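YcaO (Methanopyrus kandleri, PDB 6CIB) binds ADP and magnesium and, as a YcaO-family enzyme, probably uses ATP to activate peptide backbone amides for thioamidation. Local coordinates at residues S172-F177 with R290-P295; I179-L184 with E205-P210. All coordinates share one frame; numbering follows the deposited sequence.

In the fold
Running from the N terminus, helix 154-177 supplies residues 172-177, and one residue later the chain enters residues 179-184, a loop that ends in the short strand 183-185. Helix 188-198 then carries the chain to strand 203-209, where interaction 2 closes the smaller loop, with 20 residues between its segments. Interaction 1 closes only at residues 290-295, with 112 residues between its segments, so the smaller loop falls wholly within the larger. The two centres lie about 8 Å apart, and Glu294 O, probably hydrogen-bonded to His180 ND1, joins them. Together they tie the end of helix 154-177, helix 290-293 and an outermost strand of the three-stranded antiparallel sheet.

Interaction 1: residues S172-F177 with R290-P295; sequences SIVEYF and RHWFEP
Glu175 grips two neighbouring aromatic residues with its two carboxylate oxygens. Its CG stands anti to the carbonyl carbon (chi1 -58°), and a bend at chi2 brings the end of the chain across to helix 290-293. Glu175 OE1 accepts from His291 NE2 at 2.8 Å, and Glu175 OE2 from Trp292 NE1 at 2.7 Å; both N-H groups point nearly straight at their oxygens. Each oxygen lies near the plane of its donor ring, yet both are approached from above the carboxylate plane, which stands 89° to the imidazole and 50° to the indole. The Glu175-His291 bond is a His-carboxylate hydrogen bond; with the indole bond it joins helix 154-177 to helix 290-293, away from the nucleotide and magnesium sites. His291 reaches it with CG in the crowded position between backbone N and carbonyl carbon, while Trp292 CD1 lies above one imidazole face, toward its rim. An alanine in place of Glu175 would remove both acceptors and is likely to leave the two rings less firmly oriented. Trp171 NE1 also donates to OE2. Val174 CG1, anti to its backbone N, packs obliquely against the benzo part of the indole, 3.6 Å from Trp292 CZ2.

Interaction 2: residues I179-L184 with E205-P210; sequences IHPPEL and ELRLLP
Pro181 lays the CG of its ring across the aliphatic start of Arg207, 4.0 Å from Arg207 CB, the two side chains crossing at about a right angle. At the start of 179-184 and the end of 205-210, Ile179 CD1 and Pro210 CG meet tip to tip at 4.1 Å.

The backbones join at a single beta bridge, Glu183 with Arg207, a non-hydrogen-bonded antiparallel pair flanked by two hydrogen bonds. Leu208 N donates to Pro182 O nearly along the C=O axis. Leu184 N donates to Leu206 O at 3.0 Å, but from above the carbonyl plane. The segments run 120° apart end to end, so the bridge is local: 205-209 belongs to an outermost strand of a three-stranded antiparallel sheet, hydrogen-bonded to strand 217-224, whereas strand 183-185 pairs in parallel with strand 298-300. Leu184 CB packs near Leu208 CB, and both side chains touch Val219 on strand 217-224.

Arg207, bent at chi2 (-63°), turns its guanidinium back along its own strand. Arg207 NH1 and NH2 both hold Glu205 OE1, NH2 at 2.8 Å on its anti lone pair and NH1 less straight, from above the carboxylate plane. NH1 also donates to Leu206 O, which thus accepts from both Leu184 N and Arg207, linking the side-chain cluster to the bridge. Arg207 NE donates to Trp292 O, and Arg203 forms a salt bridge with Glu205 OE2.

Glu183, extended beyond CG, lies obliquely against Arg207, with OE2 3.8 Å from Glu205 OE1. A water donating to Glu183 OE2 accepts from Leu206 N at 2.8 Å. The neighbouring carboxylates would tend to raise each other's pKa, an effect that Arg207, 4.1 Å from Glu183 OE2 through NH1 and salt-bridged to Glu205, would probably offset, consistent with both glutamates being ionised.

Interaction 1: residues S172-F177 with R290-P295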
ATOM      1  N   SER A 172      -0.417  10.845  -5.103  1.00 31.48           N
ATOM      2  CA  SER A 172       0.545  11.555  -5.958  1.00 33.00           C
ATOM      3  C   SER A 172      -0.092  12.681  -6.783  1.00 33.27           C
ATOM      4  O   SER A 172       0.495  13.745  -6.927  1.00 33.05           O
ATOM      5  CB  SER A 172       1.264  10.581  -6.876  1.00 31.88           C
ATOM      6  OG  SER A 172       2.080   9.704  -6.132  1.00 34.61           O
ATOM      7  N   ILE A 173      -1.294  12.430  -7.296  1.00 33.10           N
ATOM      8  CA  ILE A 173      -2.091  13.432  -8.011  1.00 35.81           C
ATOM      9  C   ILE A 173      -2.461  14.630  -7.124  1.00 34.71           C
ATOM     10  O   ILE A 173      -2.286  15.777  -7.535  1.00 34.63           O
ATOM     11  CB  ILE A 173      -3.302  12.758  -8.736  1.00 37.14           C
ATOM     12  CG1 ILE A 173      -2.987  12.588 -10.220  1.00 39.46           C
ATOM     13  CG2 ILE A 173      -4.606  13.529  -8.607  1.00 35.94           C
ATOM     14  CD1 ILE A 173      -1.897  11.581 -10.510  1.00 40.47           C
ATOM     15  N   VAL A 174      -2.932  14.342  -5.911  1.00 33.76           N
ATOM     16  CA  VAL A 174      -3.273  15.362  -4.916  1.00 33.27           C
ATOM     17  C   VAL A 174      -2.063  16.239  -4.558  1.00 33.15           C
ATOM     18  O   VAL A 174      -2.184  17.456  -4.535  1.00 33.75           O
ATOM     19  CB  VAL A 174      -3.949  14.723  -3.665  1.00 32.69           C
ATOM     20  CG1 VAL A 174      -4.092  15.717  -2.511  1.00 31.22           C
ATOM     21  CG2 VAL A 174      -5.320  14.167  -4.036  1.00 31.12           C
ATOM     22  N   GLU A 175      -0.905  15.626  -4.317  1.00 33.54           N
ATOM     23  CA  GLU A 175       0.319  16.369  -3.981  1.00 35.14           C
ATOM     24  C   GLU A 175       0.933  17.136  -5.167  1.00 35.82           C
ATOM     25  O   GLU A 175       1.403  18.260  -4.994  1.00 34.31           O
ATOM     26  CB  GLU A 175       1.385  15.458  -3.342  1.00 35.18           C
ATOM     27  CG  GLU A 175       0.971  14.728  -2.063  1.00 36.67           C
ATOM     28  CD  GLU A 175       0.708  15.618  -0.855  1.00 37.59           C
ATOM     29  OE1 GLU A 175       1.001  16.829  -0.881  1.00 39.03           O
ATOM     30  OE2 GLU A 175       0.197  15.088   0.153  1.00 39.34           O
ATOM     31  N   TYR A 176       0.933  16.528  -6.353  1.00 37.44           N
ATOM     32  CA  TYR A 176       1.498  17.159  -7.558  1.00 40.81           C
ATOM     33  C   TYR A 176       0.766  18.455  -7.930  1.00 42.39           C
ATOM     34  O   TYR A 176       1.407  19.473  -8.177  1.00 43.34           O
ATOM     35  CB  TYR A 176       1.483  16.181  -8.738  1.00 42.33           C
ATOM     36  CG  TYR A 176       2.279  16.623  -9.950  1.00 44.26           C
ATOM     37  CD1 TYR A 176       3.657  16.381 -10.033  1.00 45.44           C
ATOM     38  CD2 TYR A 176       1.653  17.260 -11.026  1.00 45.56           C
ATOM     39  CE1 TYR A 176       4.390  16.776 -11.148  1.00 46.83           C
ATOM     40  CE2 TYR A 176       2.377  17.661 -12.148  1.00 47.41           C
ATOM     41  CZ  TYR A 176       3.742  17.415 -12.203  1.00 46.81           C
ATOM     42  OH  TYR A 176       4.460  17.805 -13.308  1.00 49.04           O
ATOM     43  N   PHE A 177      -0.569  18.402  -7.950  1.00 43.14           N
ATOM     44  CA  PHE A 177      -1.414  19.540  -8.313  1.00 42.11           C
ATOM     45  C   PHE A 177      -1.879  20.347  -7.110  1.00 41.75           C
ATOM     46  O   PHE A 177      -2.555  21.361  -7.284  1.00 41.00           O
ATOM     47  CB  PHE A 177      -2.651  19.070  -9.082  1.00 41.76           C
ATOM     48  CG  PHE A 177      -2.348  18.487 -10.428  1.00 43.90           C
ATOM     49  CD1 PHE A 177      -1.908  19.301 -11.481  1.00 44.54           C
ATOM     50  CD2 PHE A 177      -2.516  17.120 -10.657  1.00 43.08           C
ATOM     51  CE1 PHE A 177      -1.638  18.754 -12.733  1.00 45.81           C
ATOM     52  CE2 PHE A 177      -2.244  16.570 -11.907  1.00 44.06           C
ATOM     53  CZ  PHE A 177      -1.806  17.387 -12.944  1.00 44.64           C
ATOM     54  N   ARG A 290      -1.997  23.008   3.550  1.00 46.25           N
ATOM     55  CA  ARG A 290      -3.321  23.642   3.439  1.00 46.40           C
ATOM     56  C   ARG A 290      -4.328  22.861   2.595  1.00 43.77           C
ATOM     57  O   ARG A 290      -5.521  22.865   2.897  1.00 44.23           O
ATOM     58  CB  ARG A 290      -3.182  25.064   2.880  1.00 50.09           C
ATOM     59  CG  ARG A 290      -2.812  26.123   3.914  1.00 55.65           C
ATOM     60  CD  ARG A 290      -2.543  27.490   3.285  1.00 59.24           C
ATOM     61  NE  ARG A 290      -3.777  28.132   2.826  1.00 64.67           N
ATOM     62  CZ  ARG A 290      -4.185  28.195   1.557  1.00 68.94           C
ATOM     63  NH1 ARG A 290      -3.460  27.665   0.574  1.00 71.48           N
ATOM     64  NH2 ARG A 290      -5.334  28.795   1.265  1.00 68.02           N
ATOM     65  N   HIS A 291      -3.840  22.208   1.541  1.00 40.76           N
ATOM     66  CA  HIS A 291      -4.674  21.369   0.670  1.00 39.84           C
ATOM     67  C   HIS A 291      -5.364  20.215   1.418  1.00 38.09           C
ATOM     68  O   HIS A 291      -6.503  19.861   1.103  1.00 37.69           O
ATOM     69  CB  HIS A 291      -3.906  20.894  -0.576  1.00 37.62           C
ATOM     70  CG  HIS A 291      -2.626  20.168  -0.288  1.00 37.19           C
ATOM     71  ND1 HIS A 291      -1.608  20.707   0.472  1.00 36.74           N
ATOM     72  CD2 HIS A 291      -2.180  18.959  -0.704  1.00 36.12           C
ATOM     73  CE1 HIS A 291      -0.604  19.851   0.533  1.00 36.72           C
ATOM     74  NE2 HIS A 291      -0.924  18.784  -0.179  1.00 35.78           N
ATOM     75  N   TRP A 292      -4.679  19.664   2.420  1.00 36.48           N
ATOM     76  CA  TRP A 292      -5.259  18.636   3.293  1.00 37.11           C
ATOM     77  C   TRP A 292      -6.203  19.178   4.354  1.00 37.09           C
ATOM     78  O   TRP A 292      -7.183  18.512   4.699  1.00 39.67           O
ATOM     79  CB  TRP A 292      -4.159  17.800   3.953  1.00 35.68           C
ATOM     80  CG  TRP A 292      -3.485  16.882   2.981  1.00 34.40           C
ATOM     81  CD1 TRP A 292      -2.190  16.947   2.552  1.00 34.26           C
ATOM     82  CD2 TRP A 292      -4.085  15.779   2.286  1.00 33.66           C
ATOM     83  NE1 TRP A 292      -1.939  15.945   1.643  1.00 33.60           N
ATOM     84  CE2 TRP A 292      -3.085  15.213   1.460  1.00 33.56           C
ATOM     85  CE3 TRP A 292      -5.370  15.207   2.286  1.00 33.72           C
ATOM     86  CZ2 TRP A 292      -3.325  14.092   0.641  1.00 33.25           C
ATOM     87  CZ3 TRP A 292      -5.614  14.093   1.459  1.00 33.96           C
ATOM     88  CH2 TRP A 292      -4.591  13.552   0.653  1.00 33.19           C
ATOM     89  N   PHE A 293      -5.905  20.372   4.864  1.00 37.57           N
ATOM     90  CA  PHE A 293      -6.642  20.951   5.996  1.00 41.06           C
ATOM     91  C   PHE A 293      -7.748  21.931   5.607  1.00 43.66           C
ATOM     92  O   PHE A 293      -8.526  22.360   6.460  1.00 46.79           O
ATOM     93  CB  PHE A 293      -5.681  21.566   7.024  1.00 41.00           C
ATOM     94  CG  PHE A 293      -4.806  20.550   7.708  1.00 40.99           C
ATOM     95  CD1 PHE A 293      -5.327  19.708   8.694  1.00 40.75           C
ATOM     96  CD2 PHE A 293      -3.460  20.421   7.355  1.00 40.57           C
ATOM     97  CE1 PHE A 293      -4.521  18.756   9.315  1.00 41.69           C
ATOM     98  CE2 PHE A 293      -2.652  19.472   7.973  1.00 41.44           C
ATOM     99  CZ  PHE A 293      -3.186  18.636   8.949  1.00 41.01           C
ATOM    100  N   GLU A 294      -7.835  22.255   4.318  1.00 46.48           N
ATOM    101  CA  GLU A 294      -8.917  23.097   3.798  1.00 47.42           C
ATOM    102  C   GLU A 294      -9.665  22.380   2.661  1.00 44.67           C
ATOM    103  O   GLU A 294      -9.452  22.693   1.486  1.00 43.97           O
ATOM    104  CB  GLU A 294      -8.376  24.467   3.364  1.00 48.48           C
ATOM    105  CG  GLU A 294      -7.818  25.308   4.510  1.00 50.03           C
ATOM    106  CD  GLU A 294      -6.896  26.429   4.054  1.00 54.51           C
ATOM    107  OE1 GLU A 294      -6.884  26.767   2.845  1.00 54.86           O
ATOM    108  OE2 GLU A 294      -6.178  26.983   4.920  1.00 57.67           O
ATOM    109  N   PRO A 295     -10.535  21.403   3.012  1.00 44.99           N
ATOM    110  CA  PRO A 295     -11.218  20.599   1.987  1.00 45.64           C
ATOM    111  C   PRO A 295     -12.139  21.409   1.066  1.00 46.32           C
ATOM    112  O   PRO A 295     -12.756  22.371   1.512  1.00 44.54           O
ATOM    113  CB  PRO A 295     -12.029  19.594   2.815  1.00 44.20           C
ATOM    114  CG  PRO A 295     -12.221  20.255   4.140  1.00 44.75           C
ATOM    115  CD  PRO A 295     -10.939  20.990   4.374  1.00 44.77           C
TER

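Interaction 2: residues I179-L184 with E205-P210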
ATOM      1  N   ILE A 179      -4.216  19.526  -5.014  1.00 39.78           N
ATOM      2  CA  ILE A 179      -5.670  19.409  -4.970  1.00 40.62           C
ATOM      3  C   ILE A 179      -6.121  19.442  -3.511  1.00 40.26           C
ATOM      4  O   ILE A 179      -5.456  18.874  -2.641  1.00 39.87           O
ATOM      5  CB  ILE A 179      -6.159  18.100  -5.655  1.00 41.21           C
ATOM      6  CG1 ILE A 179      -5.721  18.071  -7.132  1.00 43.45           C
ATOM      7  CG2 ILE A 179      -7.675  17.940  -5.526  1.00 40.51           C
ATOM      8  CD1 ILE A 179      -6.011  16.780  -7.873  1.00 42.77           C
ATOM      9  N   HIS A 180      -7.233  20.138  -3.266  1.00 39.64           N
ATOM     10  CA  HIS A 180      -7.930  20.149  -1.986  1.00 38.28           C
ATOM     11  C   HIS A 180      -9.079  19.126  -2.055  1.00 38.14           C
ATOM     12  O   HIS A 180     -10.183  19.481  -2.484  1.00 38.40           O
ATOM     13  CB  HIS A 180      -8.495  21.553  -1.710  1.00 40.35           C
ATOM     14  CG  HIS A 180      -7.452  22.596  -1.443  1.00 40.03           C
ATOM     15  ND1 HIS A 180      -7.458  23.372  -0.305  1.00 40.28           N
ATOM     16  CD2 HIS A 180      -6.378  22.998  -2.165  1.00 40.28           C
ATOM     17  CE1 HIS A 180      -6.433  24.205  -0.334  1.00 40.80           C
ATOM     18  NE2 HIS A 180      -5.757  23.992  -1.449  1.00 40.08           N
ATOM     19  N   PRO A 181      -8.832  17.849  -1.653  1.00 36.50           N
ATOM     20  CA  PRO A 181      -9.909  16.862  -1.785  1.00 36.31           C
ATOM     21  C   PRO A 181     -11.074  17.147  -0.829  1.00 35.68           C
ATOM     22  O   PRO A 181     -10.849  17.757   0.227  1.00 36.12           O
ATOM     23  CB  PRO A 181      -9.219  15.531  -1.432  1.00 36.07           C
ATOM     24  CG  PRO A 181      -8.060  15.912  -0.588  1.00 35.95           C
ATOM     25  CD  PRO A 181      -7.604  17.241  -1.098  1.00 36.73           C
ATOM     26  N   PRO A 182     -12.312  16.732  -1.199  1.00 35.95           N
ATOM     27  CA  PRO A 182     -13.455  16.927  -0.302  1.00 35.94           C
ATOM     28  C   PRO A 182     -13.355  16.089   0.969  1.00 37.70           C
ATOM     29  O   PRO A 182     -12.759  15.000   0.952  1.00 36.06           O
ATOM     30  CB  PRO A 182     -14.646  16.453  -1.145  1.00 35.33           C
ATOM     31  CG  PRO A 182     -14.058  15.501  -2.126  1.00 35.10           C
ATOM     32  CD  PRO A 182     -12.717  16.061  -2.453  1.00 34.25           C
ATOM     33  N   GLU A 183     -13.928  16.611   2.052  1.00 40.29           N
ATOM     34  CA  GLU A 183     -14.154  15.854   3.286  1.00 41.23           C
ATOM     35  C   GLU A 183     -15.115  14.693   3.022  1.00 41.54           C
ATOM     36  O   GLU A 183     -16.110  14.853   2.299  1.00 41.74           O
ATOM     37  CB  GLU A 183     -14.706  16.775   4.386  1.00 43.53           C
ATOM     38  CG  GLU A 183     -15.024  16.084   5.714  1.00 46.14           C
ATOM     39  CD  GLU A 183     -15.094  17.028   6.904  1.00 50.69           C
ATOM     40  OE1 GLU A 183     -15.469  18.211   6.737  1.00 51.42           O
ATOM     41  OE2 GLU A 183     -14.772  16.577   8.027  1.00 55.02           O
ATOM     42  N   LEU A 184     -14.803  13.528   3.590  1.00 39.90           N
ATOM     43  CA  LEU A 184     -15.695  12.372   3.507  1.00 39.81           C
ATOM     44  C   LEU A 184     -16.400  12.122   4.842  1.00 40.24           C
ATOM     45  O   LEU A 184     -15.745  11.903   5.865  1.00 39.86           O
ATOM     46  CB  LEU A 184     -14.957  11.118   3.016  1.00 37.74           C
ATOM     47  CG  LEU A 184     -15.790   9.829   2.949  1.00 38.01           C
ATOM     48  CD1 LEU A 184     -16.749   9.792   1.755  1.00 37.64           C
ATOM     49  CD2 LEU A 184     -14.868   8.628   2.932  1.00 37.07           C
ATOM     50  N   GLU A 205      -9.199  13.795  10.404  1.00 38.09           N
ATOM     51  CA  GLU A 205      -9.975  14.291   9.266  1.00 40.66           C
ATOM     52  C   GLU A 205      -9.964  13.278   8.124  1.00 37.97           C
ATOM     53  O   GLU A 205      -8.907  12.740   7.789  1.00 38.04           O
ATOM     54  CB  GLU A 205      -9.382  15.610   8.774  1.00 44.14           C
ATOM     55  CG  GLU A 205      -9.452  16.772   9.755  1.00 49.45           C
ATOM     56  CD  GLU A 205     -10.793  17.475   9.721  1.00 52.88           C
ATOM     57  OE1 GLU A 205     -11.232  17.883   8.621  1.00 54.66           O
ATOM     58  OE2 GLU A 205     -11.407  17.620  10.798  1.00 56.81           O
ATOM     59  N   LEU A 206     -11.133  13.025   7.534  1.00 35.29           N
ATOM     60  CA  LEU A 206     -11.256  12.103   6.401  1.00 34.39           C
ATOM     61  C   LEU A 206     -11.470  12.843   5.084  1.00 33.62           C
ATOM     62  O   LEU A 206     -12.175  13.849   5.042  1.00 32.48           O
ATOM     63  CB  LEU A 206     -12.375  11.072   6.630  1.00 34.42           C
ATOM     64  CG  LEU A 206     -12.196  10.056   7.765  1.00 36.23           C
ATOM     65  CD1 LEU A 206     -13.479   9.272   7.982  1.00 36.50           C
ATOM     66  CD2 LEU A 206     -11.025   9.113   7.514  1.00 35.57           C
ATOM     67  N   ARG A 207     -10.840  12.332   4.026  1.00 33.24           N
ATOM     68  CA  ARG A 207     -10.942  12.892   2.677  1.00 31.69           C
ATOM     69  C   ARG A 207     -11.195  11.799   1.648  1.00 32.72           C
ATOM     70  O   ARG A 207     -10.614  10.713   1.743  1.00 29.95           O
ATOM     71  CB  ARG A 207      -9.653  13.622   2.291  1.00 32.36           C
ATOM     72  CG  ARG A 207      -9.199  14.747   3.211  1.00 33.51           C
ATOM     73  CD  ARG A 207     -10.185  15.904   3.275  1.00 33.42           C
ATOM     74  NE  ARG A 207      -9.730  16.901   4.250  1.00 34.37           N
ATOM     75  CZ  ARG A 207     -10.286  17.117   5.438  1.00 33.22           C
ATOM     76  NH1 ARG A 207     -11.360  16.430   5.823  1.00 34.10           N
ATOM     77  NH2 ARG A 207      -9.776  18.046   6.235  1.00 32.60           N
ATOM     78  N   LEU A 208     -12.058  12.082   0.672  1.00 31.79           N
ATOM     79  CA  LEU A 208     -12.166  11.245  -0.515  1.00 32.20           C
ATOM     80  C   LEU A 208     -11.257  11.810  -1.611  1.00 33.14           C
ATOM     81  O   LEU A 208     -11.513  12.888  -2.150  1.00 35.98           O
ATOM     82  CB  LEU A 208     -13.619  11.114  -0.996  1.00 32.04           C
ATOM     83  CG  LEU A 208     -13.866  10.073  -2.103  1.00 33.36           C
ATOM     84  CD1 LEU A 208     -13.780   8.637  -1.594  1.00 32.63           C
ATOM     85  CD2 LEU A 208     -15.203  10.313  -2.787  1.00 33.40           C
ATOM     86  N   LEU A 209     -10.184  11.084  -1.915  1.00 33.44           N
ATOM     87  CA  LEU A 209      -9.226  11.492  -2.945  1.00 33.49           C
ATOM     88  C   LEU A 209      -9.814  11.261  -4.327  1.00 34.53           C
ATOM     89  O   LEU A 209     -10.632  10.348  -4.496  1.00 34.08           O
ATOM     90  CB  LEU A 209      -7.908  10.724  -2.800  1.00 32.58           C
ATOM     91  CG  LEU A 209      -6.858  11.278  -1.828  1.00 33.66           C
ATOM     92  CD1 LEU A 209      -7.234  11.024  -0.388  1.00 32.11           C
ATOM     93  CD2 LEU A 209      -5.503  10.658  -2.093  1.00 32.69           C
ATOM     94  N   PRO A 210      -9.424  12.093  -5.319  1.00 35.26           N
ATOM     95  CA  PRO A 210      -9.816  11.783  -6.695  1.00 35.97           C
ATOM     96  C   PRO A 210      -9.126  10.497  -7.160  1.00 36.49           C
ATOM     97  O   PRO A 210      -7.895  10.413  -7.173  1.00 39.88           O
ATOM     98  CB  PRO A 210      -9.312  12.998  -7.485  1.00 35.08           C
ATOM     99  CG  PRO A 210      -8.203  13.560  -6.654  1.00 33.57           C
ATOM    100  CD  PRO A 210      -8.684  13.367  -5.243  1.00 34.89           C
TER
HETATM  101  O   HOH W   1      -8.673  18.430   1.925  1.00 37.23           O
HETATM  102  O   HOH W   2     -13.356  14.284   8.713  1.00 41.80           O